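Local atomic coordinates of Non-fluorescent flavoprotein (Photobacterium phosphoreum, PDB entry 1FVP), a protein that binds FMN carrying a covalently attached myristate, forms a homodimer and belongs to the bacterial luciferase family, though its own catalytic role is uncertain. Residues A[42-46]-A[198-202]; A[91-96]-A[125-131]; A[142-146]-A[165-170]. The contacts are given in a common frame with arbitrary orientation. Numbering follows the deposited sequence.

Overall arrangement
The chain has the beta/alpha-barrel type of fold of the bacterial luciferase family, in an incomplete form. Contacts 1 and 2 lie in its core, with centres about 11 Å apart. They meet where strand 195-199 runs beside strand 126-134: L198 N lies 2.7 Å from L128 O, and C200 N lies 2.6 Å from L130 O, both probable hydrogen bonds. Contact 3 is a helix pair nearer the surface, its centre about 18 Å from that of contact 2. They touch where H131 O meets L145 CD1 at 3.3 Å. Contacts 2 and 3 both fall within the chain loop closed by contact 1. L199 of contact 1 lines a pocket for the FMN with its attached myristate, about 4 Å from its side chain.

Contact 1 of 3, residues A[42-46]-A[198-202]; sequences YDVIN and LLCFE
L198 has the most surface covered here, with Y42 second. Segment 42-46 lies on a strand that runs on to residue 48; V44 to N46 are extended, while D43 (phi/psi -104/8°) kinks the chain. Segment 198-202 ends a strand at L199 and continues as loop. The end-to-end directions, CA 42 to 46 and CA 198 to 201, lie 99° apart, and the strands are not bridged. The nearest CA atoms, N46 and L198, are 7.4 Å apart, so side chains fill the gap. L198 (m, t) points toward 42-46. L198 CD1 sits 3.5 Å from N46 CB and L198 CD2 3.9 Å from V44 CG2. N46 (t) turns its CB toward L198. Y42 (m) lays its ring beside the loop. Y42 CE1 is 4.2 Å from L199 CD1 and 4.0 Å from F201 CE2. The rings of Y42 and F201 (m) form an oblique pair, centroids 6.0 Å apart, planes at 88°. Y42 OH hydrogen-bonds to M214 O. Side chains of two strands, each paired to strand 6-11, thus meet across that strand. L199 also lines a flavin pocket. Helix 23-38 packs on Y42 and I45, and strand 65-68 covers V44, N46 and L198.

Contact 2 of 3, residues A[91-96]-A[125-131]; sequences PLVFKW and RHQLMLH
This is a parallel strand pair in the buried sheet. It joins the two strands of a beta-alpha-beta unit, strand 92-94, helix 100-116 and strand 126-134. The axes of 92-94 and 126-130 approach to 4.6 Å and cross at -19°. V93 pairs with Q127 (CA-CA 4.5 Å), and L92 lies by H126 (CA-CA 4.9 Å). Q127 N donates to L92 O (2.7 Å) and F94 N to Q127 O (2.6 Å). A weak bond runs from L92 N to H126 ND1 (3.4 Å). V93 (p) and Q127 (m) share one sheet face, where V93 CG2 meets Q127 CB at 3.5 Å and M129 CG at 4.1 Å. F94 (m) and L128 (t) point to the other face, toward helix 100-116, with F94 CB 3.8 Å from L128 CD1. The edge of the F94 ring meets the face of the H126 ring in an offset edge-to-face pair, centroids 5.4 Å apart. M129 (m, t, m) has the largest covered area and points toward 91-96. M129 CG lies 3.1 Å from F94 O, M129 O 3.1 Å from W96 CA, and M129 CE 3.8 Å from W96 CB. The chemistry implies a backbone-held pair with largely apolar and aromatic flanks.

Contact 3 of 3, residues A[142-146]-A[165-170]; sequences KEELK and IDSIIQ
I169 overlaps K142, L145 and K146 and has more surface covered than any other residue of this contact. The motif is a steeply crossed helix pair. Helix 138-155 supplies residues 142-146, and the short helix 166-171 supplies residues 166-170. The axes of 142-146 and 166-170 cross at 117° and come no closer than 10.4 Å, so side chains bridge the space. The nearest CA atoms are those of K142 and I169, 7.1 Å apart. Both backbones are helical: K146 N bonds weakly to K142 O (3.2 Å) and Q170 N bonds to D166 O (2.6 Å). I165, with phi/psi of -147/-17°, holds the N-cap position of the second helix.

I169 (m, t) points toward the first helix. I169 CG2 lies 3.4 Å from L145 CD2 and 4.2 Å from K142 CG. I169 CD1 lies 3.6 Å from K146 CB and 4.0 Å from K142 O. L145 (t, p) also points toward its partner. K146 adds an apolar contact through its stem, with K146 CG 3.5 Å from I165 CG2.

Strand 174-175 lies against this core, since T174 touches K142, L145 and I169. L145 also touches H131 of strand 126-134, which ties helix 138-155 to the sheet. The contact is partly buried, about 15 Å from the centre of the chain to its own centre, and combines an apolar interior with one salt bridge at its edge. K146 (t, t, m, t) extends its amine past I169 to the start of the second helix. There K146 NZ forms a salt bridge with D166 OD1 at 2.5 Å.

Contact 1 of 3, residues A[42-46]-A[198-202]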
loop_
_atom_site.group_PDB
_atom_site.type_symbol
_atom_site.label_atom_id
_atom_site.label_comp_id
_atom_site.label_asym_id
_atom_site.label_seq_id
_atom_site.Cartn_x
_atom_site.Cartn_y
_atom_site.Cartn_z
ATOM N N TYR A 42 -8.296 -4.209 13.293
ATOM C CA TYR A 42 -7.360 -4.390 12.135
ATOM C C TYR A 42 -7.732 -3.258 11.174
ATOM O O TYR A 42 -8.725 -3.351 10.416
ATOM C CB TYR A 42 -7.385 -5.795 11.534
ATOM C CG TYR A 42 -7.226 -6.878 12.585
ATOM C CD1 TYR A 42 -6.010 -7.124 13.205
ATOM C CD2 TYR A 42 -8.319 -7.628 12.998
ATOM C CE1 TYR A 42 -5.858 -8.073 14.204
ATOM C CE2 TYR A 42 -8.185 -8.574 13.997
ATOM C CZ TYR A 42 -6.967 -8.800 14.592
ATOM O OH TYR A 42 -6.916 -9.756 15.566
ATOM N N ASP A 43 -6.962 -2.163 11.232
ATOM C CA ASP A 43 -7.315 -1.019 10.362
ATOM C C ASP A 43 -6.482 -0.798 9.124
ATOM O O ASP A 43 -6.761 0.219 8.437
ATOM C CB ASP A 43 -7.672 0.187 11.210
ATOM C CG ASP A 43 -6.857 0.469 12.438
ATOM O OD1 ASP A 43 -5.620 0.541 12.345
ATOM O OD2 ASP A 43 -7.459 0.655 13.521
ATOM N N VAL A 44 -5.568 -1.641 8.715
ATOM C CA VAL A 44 -4.766 -1.503 7.488
ATOM C C VAL A 44 -4.248 -2.897 7.088
ATOM O O VAL A 44 -3.976 -3.741 7.968
ATOM C CB VAL A 44 -3.650 -0.471 7.595
ATOM C CG1 VAL A 44 -4.044 0.854 8.211
ATOM C CG2 VAL A 44 -2.412 -0.992 8.330
ATOM N N ILE A 45 -4.144 -3.146 5.796
ATOM C CA ILE A 45 -3.663 -4.450 5.302
ATOM C C ILE A 45 -2.466 -4.114 4.417
ATOM O O ILE A 45 -2.568 -3.095 3.721
ATOM C CB ILE A 45 -4.776 -5.336 4.661
ATOM C CG1 ILE A 45 -5.005 -5.030 3.174
ATOM C CG2 ILE A 45 -6.086 -5.272 5.491
ATOM C CD1 ILE A 45 -6.450 -5.050 2.611
ATOM N N ASN A 46 -1.443 -4.913 4.481
ATOM C CA ASN A 46 -0.194 -4.729 3.729
ATOM C C ASN A 46 0.049 -5.939 2.840
ATOM O O ASN A 46 -0.717 -6.922 2.936
ATOM C CB ASN A 46 0.837 -4.510 4.841
ATOM C CG ASN A 46 2.264 -4.356 4.412
ATOM O OD1 ASN A 46 2.600 -3.402 3.684
ATOM N ND2 ASN A 46 3.163 -5.257 4.793
ATOM N N LEU A 198 1.943 -5.241 12.176
ATOM C CA LEU A 198 1.400 -5.753 10.923
ATOM C C LEU A 198 1.720 -7.246 11.129
ATOM O O LEU A 198 2.925 -7.540 10.955
ATOM C CB LEU A 198 2.165 -5.118 9.781
ATOM C CG LEU A 198 1.837 -3.722 9.333
ATOM C CD1 LEU A 198 2.213 -3.539 7.859
ATOM C CD2 LEU A 198 0.338 -3.482 9.528
ATOM N N LEU A 199 0.728 -8.012 11.507
ATOM C CA LEU A 199 0.926 -9.425 11.814
ATOM C C LEU A 199 0.188 -10.363 10.891
ATOM O O LEU A 199 -1.051 -10.366 10.916
ATOM C CB LEU A 199 0.557 -9.566 13.309
ATOM C CG LEU A 199 -0.477 -8.639 13.910
ATOM C CD1 LEU A 199 -1.804 -8.680 13.164
ATOM C CD2 LEU A 199 -0.742 -9.019 15.359
ATOM N N CYS A 200 0.913 -11.165 10.143
ATOM C CA CYS A 200 0.397 -12.154 9.193
ATOM C C CYS A 200 -0.144 -13.388 9.895
ATOM O O CYS A 200 0.708 -14.082 10.488
ATOM C CB CYS A 200 1.539 -12.647 8.283
ATOM S SG CYS A 200 0.982 -13.767 6.962
ATOM N N PHE A 201 -1.419 -13.690 9.820
ATOM C CA PHE A 201 -1.933 -14.909 10.488
ATOM C C PHE A 201 -2.164 -15.967 9.405
ATOM O O PHE A 201 -3.112 -16.756 9.549
ATOM C CB PHE A 201 -3.225 -14.670 11.215
ATOM C CG PHE A 201 -3.427 -13.667 12.284
ATOM C CD1 PHE A 201 -2.948 -13.906 13.568
ATOM C CD2 PHE A 201 -4.150 -12.498 12.046
ATOM C CE1 PHE A 201 -3.122 -12.993 14.594
ATOM C CE2 PHE A 201 -4.355 -11.557 13.049
ATOM C CZ PHE A 201 -3.832 -11.821 14.325
ATOM N N GLU A 202 -1.374 -15.972 8.363
ATOM C CA GLU A 202 -1.574 -16.894 7.249
ATOM C C GLU A 202 -0.797 -18.181 7.314
ATOM O O GLU A 202 -0.808 -18.895 6.281
ATOM C CB GLU A 202 -1.211 -16.294 5.891
ATOM C CG GLU A 202 -1.922 -15.148 5.230
ATOM C CD GLU A 202 -3.410 -15.119 5.405
ATOM O OE1 GLU A 202 -3.993 -14.650 6.367
ATOM O OE2 GLU A 202 -3.981 -15.630 4.423
#

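Contact 2 of 3, residues A[91-96]-A[125-131]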
loop_
_atom_site.group_PDB
_atom_site.type_symbol
_atom_site.label_atom_id
_atom_site.label_comp_id
_atom_site.label_asym_id
_atom_site.label_seq_id
_atom_site.Cartn_x
_atom_site.Cartn_y
_atom_site.Cartn_z
ATOM N N PRO A 91 8.986 6.997 9.454
ATOM C CA PRO A 91 8.950 5.809 10.309
ATOM C C PRO A 91 9.367 4.635 9.420
ATOM O O PRO A 91 9.216 4.700 8.185
ATOM C CB PRO A 91 7.529 5.693 10.813
ATOM C CG PRO A 91 6.796 6.873 10.253
ATOM C CD PRO A 91 7.622 7.358 9.068
ATOM N N LEU A 92 9.875 3.624 10.087
ATOM C CA LEU A 92 10.336 2.385 9.476
ATOM C C LEU A 92 9.308 1.247 9.641
ATOM O O LEU A 92 8.482 1.230 10.574
ATOM C CB LEU A 92 11.635 1.958 10.155
ATOM C CG LEU A 92 12.809 2.845 10.401
ATOM C CD1 LEU A 92 13.810 2.083 11.276
ATOM C CD2 LEU A 92 13.488 3.147 9.074
ATOM N N VAL A 93 9.448 0.301 8.730
ATOM C CA VAL A 93 8.580 -0.915 8.775
ATOM C C VAL A 93 9.601 -2.062 8.841
ATOM O O VAL A 93 10.301 -2.367 7.874
ATOM C CB VAL A 93 7.518 -0.892 7.688
ATOM C CG1 VAL A 93 8.064 -1.143 6.280
ATOM C CG2 VAL A 93 6.350 -1.811 8.012
ATOM N N PHE A 94 9.706 -2.612 10.037
ATOM C CA PHE A 94 10.650 -3.686 10.379
ATOM C C PHE A 94 10.372 -4.958 9.626
ATOM O O PHE A 94 9.200 -5.338 9.565
ATOM C CB PHE A 94 10.772 -3.819 11.908
ATOM C CG PHE A 94 11.606 -2.666 12.433
ATOM C CD1 PHE A 94 12.986 -2.663 12.186
ATOM C CD2 PHE A 94 11.035 -1.594 13.093
ATOM C CE1 PHE A 94 13.798 -1.641 12.630
ATOM C CE2 PHE A 94 11.832 -0.533 13.539
ATOM C CZ PHE A 94 13.203 -0.564 13.303
ATOM N N LYS A 95 11.423 -5.554 9.067
ATOM C CA LYS A 95 11.211 -6.802 8.319
ATOM C C LYS A 95 10.836 -7.952 9.259
ATOM O O LYS A 95 11.055 -8.010 10.470
ATOM C CB LYS A 95 12.296 -7.223 7.363
ATOM C CG LYS A 95 12.293 -6.356 6.094
ATOM C CD LYS A 95 12.801 -7.151 4.927
ATOM C CE LYS A 95 14.193 -7.697 5.092
ATOM N NZ LYS A 95 14.898 -7.681 3.773
ATOM N N TRP A 96 10.207 -8.903 8.629
ATOM C CA TRP A 96 9.660 -10.154 9.174
ATOM C C TRP A 96 10.786 -11.169 9.297
ATOM O O TRP A 96 10.833 -11.753 10.393
ATOM C CB TRP A 96 8.515 -10.495 8.305
ATOM C CG TRP A 96 8.010 -11.527 7.433
ATOM C CD1 TRP A 96 6.672 -11.598 7.114
ATOM C CD2 TRP A 96 8.596 -12.602 6.694
ATOM N NE1 TRP A 96 6.409 -12.624 6.258
ATOM C CE2 TRP A 96 7.580 -13.276 5.993
ATOM C CE3 TRP A 96 9.883 -13.072 6.562
ATOM C CZ2 TRP A 96 7.797 -14.385 5.192
ATOM C CZ3 TRP A 96 10.117 -14.172 5.755
ATOM C CH2 TRP A 96 9.095 -14.833 5.080
ATOM N N ARG A 125 6.720 6.398 15.250
ATOM C CA ARG A 125 6.421 5.024 15.606
ATOM C C ARG A 125 6.652 4.050 14.447
ATOM O O ARG A 125 5.997 4.133 13.400
ATOM C CB ARG A 125 4.959 4.881 15.987
ATOM C CG ARG A 125 4.365 5.841 16.997
ATOM C CD ARG A 125 3.199 5.134 17.675
ATOM N NE ARG A 125 3.688 3.830 18.113
ATOM C CZ ARG A 125 3.097 3.011 18.956
ATOM N NH1 ARG A 125 1.921 3.321 19.481
ATOM N NH2 ARG A 125 3.709 1.881 19.314
ATOM N N HIS A 126 7.551 3.126 14.682
ATOM C CA HIS A 126 7.907 2.109 13.667
ATOM C C HIS A 126 6.781 1.117 13.482
ATOM O O HIS A 126 5.805 1.212 14.254
ATOM C CB HIS A 126 9.224 1.400 14.077
ATOM C CG HIS A 126 10.260 2.463 14.331
ATOM N ND1 HIS A 126 10.498 3.488 13.441
ATOM C CD2 HIS A 126 11.093 2.662 15.381
ATOM C CE1 HIS A 126 11.448 4.258 13.945
ATOM N NE2 HIS A 126 11.834 3.786 15.113
ATOM N N GLN A 127 6.874 0.226 12.516
ATOM C CA GLN A 127 5.816 -0.788 12.290
ATOM C C GLN A 127 6.557 -2.140 12.250
ATOM O O GLN A 127 7.509 -2.280 11.465
ATOM C CB GLN A 127 4.978 -0.644 11.047
ATOM C CG GLN A 127 3.912 0.407 11.038
ATOM C CD GLN A 127 2.559 -0.058 11.469
ATOM O OE1 GLN A 127 1.626 0.722 11.471
ATOM N NE2 GLN A 127 2.384 -1.318 11.836
ATOM N N LEU A 128 6.052 -3.012 13.097
ATOM C CA LEU A 128 6.633 -4.364 13.261
ATOM C C LEU A 128 5.811 -5.407 12.519
ATOM O O LEU A 128 4.590 -5.453 12.755
ATOM C CB LEU A 128 6.761 -4.523 14.776
ATOM C CG LEU A 128 7.625 -5.613 15.361
ATOM C CD1 LEU A 128 9.038 -5.586 14.802
ATOM C CD2 LEU A 128 7.633 -5.452 16.886
ATOM N N MET A 129 6.496 -6.157 11.663
ATOM C CA MET A 129 5.892 -7.196 10.846
ATOM C C MET A 129 6.261 -8.620 11.326
ATOM O O MET A 129 7.383 -9.097 11.051
ATOM C CB MET A 129 6.229 -7.144 9.370
ATOM C CG MET A 129 6.247 -5.821 8.715
ATOM S SD MET A 129 6.240 -6.060 6.892
ATOM C CE MET A 129 7.670 -7.126 6.713
ATOM N N LEU A 130 5.277 -9.255 11.926
ATOM C CA LEU A 130 5.304 -10.594 12.462
ATOM C C LEU A 130 4.280 -11.544 11.796
ATOM O O LEU A 130 3.144 -11.230 11.444
ATOM C CB LEU A 130 4.962 -10.524 13.952
ATOM C CG LEU A 130 5.585 -9.526 14.869
ATOM C CD1 LEU A 130 4.651 -9.205 16.024
ATOM C CD2 LEU A 130 6.898 -10.114 15.385
ATOM N N HIS A 131 4.718 -12.780 11.718
ATOM C CA HIS A 131 4.071 -13.967 11.196
ATOM C C HIS A 131 3.429 -14.790 12.301
ATOM O O HIS A 131 3.999 -15.859 12.594
ATOM C CB HIS A 131 5.094 -14.919 10.485
ATOM C CG HIS A 131 4.750 -15.036 9.046
ATOM N ND1 HIS A 131 5.532 -14.713 7.978
ATOM C CD2 HIS A 131 3.557 -15.449 8.529
ATOM C CE1 HIS A 131 4.840 -14.943 6.863
ATOM N NE2 HIS A 131 3.645 -15.373 7.159
#

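Contact 3 of 3, residues A[142-146]-A[165-170]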
loop_
_atom_site.group_PDB
_atom_site.type_symbol
_atom_site.label_atom_id
_atom_site.label_comp_id
_atom_site.label_asym_id
_atom_site.label_seq_id
_atom_site.Cartn_x
_atom_site.Cartn_y
_atom_site.Cartn_z
ATOM N N LYS A 142 4.845 -24.278 15.299
ATOM C CA LYS A 142 6.197 -24.040 14.829
ATOM C C LYS A 142 6.536 -24.888 13.607
ATOM O O LYS A 142 7.297 -24.482 12.709
ATOM C CB LYS A 142 7.205 -24.359 15.929
ATOM C CG LYS A 142 7.409 -23.220 16.929
ATOM C CD LYS A 142 8.673 -23.377 17.747
ATOM C CE LYS A 142 9.856 -23.883 16.939
ATOM N NZ LYS A 142 11.094 -23.922 17.772
ATOM N N GLU A 143 5.989 -26.103 13.590
ATOM C CA GLU A 143 6.254 -26.984 12.441
ATOM C C GLU A 143 5.283 -26.580 11.338
ATOM O O GLU A 143 5.445 -27.096 10.228
ATOM C CB GLU A 143 6.237 -28.479 12.663
ATOM C CG GLU A 143 7.512 -29.155 13.174
ATOM C CD GLU A 143 8.027 -28.797 14.541
ATOM O OE1 GLU A 143 7.730 -29.270 15.634
ATOM O OE2 GLU A 143 8.898 -27.883 14.505
ATOM N N GLU A 144 4.362 -25.680 11.637
ATOM C CA GLU A 144 3.386 -25.212 10.643
ATOM C C GLU A 144 3.905 -23.936 9.989
ATOM O O GLU A 144 3.715 -23.737 8.776
ATOM C CB GLU A 144 1.986 -24.939 11.172
ATOM C CG GLU A 144 0.808 -25.353 10.322
ATOM C CD GLU A 144 -0.597 -24.980 10.636
ATOM O OE1 GLU A 144 -1.080 -24.766 11.732
ATOM O OE2 GLU A 144 -1.338 -24.909 9.624
ATOM N N LEU A 145 4.564 -23.105 10.774
ATOM C CA LEU A 145 5.122 -21.831 10.280
ATOM C C LEU A 145 6.403 -22.108 9.499
ATOM O O LEU A 145 6.781 -21.291 8.643
ATOM C CB LEU A 145 5.216 -20.845 11.425
ATOM C CG LEU A 145 5.810 -19.474 11.258
ATOM C CD1 LEU A 145 4.782 -18.464 10.786
ATOM C CD2 LEU A 145 6.355 -19.012 12.609
ATOM N N LYS A 146 7.015 -23.253 9.774
ATOM C CA LYS A 146 8.253 -23.680 9.107
ATOM C C LYS A 146 7.949 -24.246 7.720
ATOM O O LYS A 146 8.817 -24.830 7.046
ATOM C CB LYS A 146 9.095 -24.669 9.894
ATOM C CG LYS A 146 10.503 -24.886 9.342
ATOM C CD LYS A 146 11.313 -25.890 10.136
ATOM C CE LYS A 146 11.652 -25.399 11.531
ATOM N NZ LYS A 146 12.625 -26.284 12.222
ATOM N N ILE A 165 16.444 -20.931 10.075
ATOM C CA ILE A 165 15.039 -20.947 9.712
ATOM C C ILE A 165 14.294 -21.068 11.063
ATOM O O ILE A 165 13.098 -20.774 11.133
ATOM C CB ILE A 165 14.558 -21.986 8.666
ATOM C CG1 ILE A 165 14.044 -21.242 7.393
ATOM C CG2 ILE A 165 13.461 -22.981 9.128
ATOM C CD1 ILE A 165 15.198 -20.899 6.419
ATOM N N ASP A 166 15.078 -21.481 12.047
ATOM C CA ASP A 166 14.540 -21.648 13.405
ATOM C C ASP A 166 14.455 -20.286 14.088
ATOM O O ASP A 166 13.433 -19.956 14.714
ATOM C CB ASP A 166 15.312 -22.711 14.160
ATOM C CG ASP A 166 14.939 -24.144 13.832
ATOM O OD1 ASP A 166 13.764 -24.502 13.646
ATOM O OD2 ASP A 166 15.894 -24.960 13.770
ATOM N N SER A 167 15.497 -19.496 13.956
ATOM C CA SER A 167 15.588 -18.150 14.553
ATOM C C SER A 167 14.505 -17.212 14.024
ATOM O O SER A 167 13.877 -16.482 14.819
ATOM C CB SER A 167 16.977 -17.561 14.322
ATOM O OG SER A 167 17.251 -17.651 12.925
ATOM N N ILE A 168 14.314 -17.231 12.697
ATOM C CA ILE A 168 13.277 -16.368 12.115
ATOM C C ILE A 168 12.012 -16.694 12.920
ATOM O O ILE A 168 11.443 -15.770 13.506
ATOM C CB ILE A 168 13.010 -16.520 10.598
ATOM C CG1 ILE A 168 14.292 -16.278 9.775
ATOM C CG2 ILE A 168 11.856 -15.577 10.135
ATOM C CD1 ILE A 168 14.158 -16.721 8.296
ATOM N N ILE A 169 11.695 -17.985 12.926
ATOM C CA ILE A 169 10.514 -18.464 13.655
ATOM C C ILE A 169 10.588 -18.027 15.122
ATOM O O ILE A 169 9.602 -17.509 15.664
ATOM C CB ILE A 169 10.275 -19.996 13.540
ATOM C CG1 ILE A 169 10.255 -20.482 12.080
ATOM C CG2 ILE A 169 8.957 -20.392 14.287
ATOM C CD1 ILE A 169 10.371 -22.034 11.944
ATOM N N GLN A 170 11.757 -18.257 15.694
ATOM C CA GLN A 170 12.019 -17.897 17.095
ATOM C C GLN A 170 11.790 -16.391 17.281
ATOM O O GLN A 170 11.419 -15.961 18.392
ATOM C CB GLN A 170 13.402 -18.302 17.558
ATOM C CG GLN A 170 13.640 -19.775 17.741
ATOM C CD GLN A 170 12.951 -20.370 18.951
ATOM O OE1 GLN A 170 12.975 -19.804 20.051
ATOM N NE2 GLN A 170 12.334 -21.532 18.714
#